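Local coordinates for sister chromatid cohesion protein (Chaetomium thermophilum, PDB 5T8V) that probably helps load the cohesin ring onto chromatin, this chain being the C-terminal, HEAT-repeat fragment of the loader Scc2, at residues Tyr510-Glu515 with Lys586-Leu591. Numbering follows the deposited sequence.
Sequences YRATLE and KDVSPL
Val588 packs its CG2 methyl against the carbonyl oxygen of Ala512, 3.7 Å from O, and lies 4.2 Å from that residue's CB and 4.2 Å from CB of Glu515, one turn further along the helix. The fit illustrates how a loop can rest on a helix through one branched residue. The CA atoms of Ala512 and Val588, 6.4 Å apart, are the nearest pair across the two segments. With CG2 anti to the carbonyl carbon and CG1 anti to the backbone N (chi1 -178°), both methyls reach Ala512 O, CG1 at 4.0 Å, but CG2 alone goes on to the two CB atoms. No hydrogen bond crosses, and the two segments bury just 118 Å² between them. Glu515 offers its CB to the valine while its carboxylate turns back along its own helix, OE2 lying 2.6 Å from Arg511 NH1 in a salt bridge at the edge of the guanidinium. That guanidinium also makes a cation-pi contact with Trp506. Past the valine, Ser589 is the N-cap of helix 590-602, whose Ser596 adds a touch on Ala512. A loop leading into one helix thus packs on helix 509-520, consistent with the largely helical HEAT-repeat solenoid of Scc2.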
loop_
_atom_site.group_PDB
_atom_site.type_symbol
_atom_site.label_atom_id
_atom_site.label_comp_id
_atom_site.label_asym_id
_atom_site.label_seq_id
_atom_site.Cartn_x
_atom_site.Cartn_y
_atom_site.Cartn_z
ATOM N N TYR A 510 23.413 -23.083 22.249
ATOM C CA TYR A 510 24.452 -23.709 21.436
ATOM C C TYR A 510 24.700 -25.145 21.885
ATOM O O TYR A 510 24.737 -26.072 21.064
ATOM C CB TYR A 510 25.742 -22.894 21.514
ATOM C CG TYR A 510 25.734 -21.654 20.652
ATOM C CD1 TYR A 510 26.088 -21.719 19.312
ATOM C CD2 TYR A 510 25.372 -20.421 21.174
ATOM C CE1 TYR A 510 26.080 -20.592 18.519
ATOM C CE2 TYR A 510 25.364 -19.286 20.387
ATOM C CZ TYR A 510 25.718 -19.379 19.061
ATOM O OH TYR A 510 25.711 -18.256 18.274
ATOM N N ARG A 511 24.863 -25.345 23.194
ATOM C CA ARG A 511 25.050 -26.687 23.733
ATOM C C ARG A 511 23.924 -27.618 23.302
ATOM O O ARG A 511 24.172 -28.732 22.833
ATOM C CB ARG A 511 25.130 -26.622 25.257
ATOM C CG ARG A 511 25.468 -27.949 25.924
ATOM C CD ARG A 511 26.959 -28.236 25.897
ATOM N NE ARG A 511 27.425 -28.658 27.216
ATOM C CZ ARG A 511 27.503 -29.919 27.624
ATOM N NH1 ARG A 511 27.158 -30.913 26.817
ATOM N NH2 ARG A 511 27.932 -30.188 28.849
ATOM N N ALA A 512 22.674 -27.180 23.467
ATOM C CA ALA A 512 21.538 -28.041 23.151
ATOM C C ALA A 512 21.517 -28.400 21.671
ATOM O O ALA A 512 21.317 -29.564 21.303
ATOM C CB ALA A 512 20.232 -27.359 23.556
ATOM N N THR A 513 21.719 -27.405 20.802
ATOM C CA THR A 513 21.736 -27.669 19.368
ATOM C C THR A 513 22.819 -28.679 19.015
ATOM O O THR A 513 22.574 -29.643 18.279
ATOM C CB THR A 513 21.947 -26.364 18.600
ATOM O OG1 THR A 513 20.951 -25.410 18.987
ATOM C CG2 THR A 513 21.850 -26.598 17.101
ATOM N N LEU A 514 24.027 -28.483 19.548
ATOM C CA LEU A 514 25.125 -29.383 19.212
ATOM C C LEU A 514 24.882 -30.787 19.751
ATOM O O LEU A 514 25.226 -31.775 19.094
ATOM C CB LEU A 514 26.442 -28.819 19.742
ATOM C CG LEU A 514 27.031 -27.688 18.899
ATOM C CD1 LEU A 514 28.156 -26.988 19.649
ATOM C CD2 LEU A 514 27.537 -28.222 17.566
ATOM N N GLU A 515 24.295 -30.903 20.943
ATOM C CA GLU A 515 24.015 -32.224 21.495
ATOM C C GLU A 515 22.935 -32.934 20.689
ATOM O O GLU A 515 22.995 -34.155 20.500
ATOM C CB GLU A 515 23.602 -32.105 22.962
ATOM C CG GLU A 515 24.722 -31.634 23.881
ATOM C CD GLU A 515 25.836 -32.652 24.019
ATOM O OE1 GLU A 515 25.664 -33.797 23.549
ATOM O OE2 GLU A 515 26.889 -32.304 24.595
ATOM N N LYS A 586 22.160 -34.363 28.795
ATOM C CA LYS A 586 20.826 -34.917 28.651
ATOM C C LYS A 586 20.434 -34.972 27.175
ATOM O O LYS A 586 21.067 -34.363 26.308
ATOM C CB LYS A 586 19.815 -34.085 29.438
ATOM C CG LYS A 586 20.096 -34.026 30.930
ATOM C CD LYS A 586 19.118 -33.113 31.648
ATOM C CE LYS A 586 19.376 -33.093 33.147
ATOM N NZ LYS A 586 18.423 -32.203 33.868
ATOM N N ASP A 587 19.372 -35.720 26.894
ATOM C CA ASP A 587 18.865 -35.830 25.536
ATOM C C ASP A 587 17.977 -34.635 25.218
ATOM O O ASP A 587 17.153 -34.219 26.038
ATOM C CB ASP A 587 18.088 -37.135 25.358
ATOM C CG ASP A 587 17.809 -37.454 23.901
ATOM O OD1 ASP A 587 18.682 -38.063 23.249
ATOM O OD2 ASP A 587 16.716 -37.101 23.409
ATOM N N VAL A 588 18.155 -34.078 24.022
ATOM C CA VAL A 588 17.428 -32.893 23.582
ATOM C C VAL A 588 16.359 -33.324 22.590
ATOM O O VAL A 588 16.639 -34.078 21.649
ATOM C CB VAL A 588 18.378 -31.860 22.952
ATOM C CG1 VAL A 588 17.618 -30.601 22.552
ATOM C CG2 VAL A 588 19.502 -31.520 23.913
ATOM N N SER A 589 15.138 -32.849 22.796
ATOM C CA SER A 589 14.052 -33.158 21.884
ATOM C C SER A 589 14.126 -32.259 20.652
ATOM O O SER A 589 14.603 -31.124 20.734
ATOM C CB SER A 589 12.708 -32.967 22.572
ATOM O OG SER A 589 12.580 -31.645 23.061
ATOM N N PRO A 590 13.654 -32.737 19.497
ATOM C CA PRO A 590 13.694 -31.884 18.299
ATOM C C PRO A 590 13.007 -30.548 18.507
ATOM O O PRO A 590 13.358 -29.564 17.843
ATOM C CB PRO A 590 12.987 -32.736 17.235
ATOM C CG PRO A 590 12.177 -33.721 18.000
ATOM C CD PRO A 590 12.945 -34.002 19.249
ATOM N N LEU A 591 12.042 -30.483 19.422
ATOM C CA LEU A 591 11.405 -29.212 19.744
ATOM C C LEU A 591 12.366 -28.305 20.503
ATOM O O LEU A 591 12.513 -27.121 20.174
ATOM C CB LEU A 591 10.137 -29.462 20.561
ATOM C CG LEU A 591 9.062 -28.380 20.512
ATOM C CD1 LEU A 591 8.413 -28.332 19.137
ATOM C CD2 LEU A 591 8.021 -28.629 21.591
#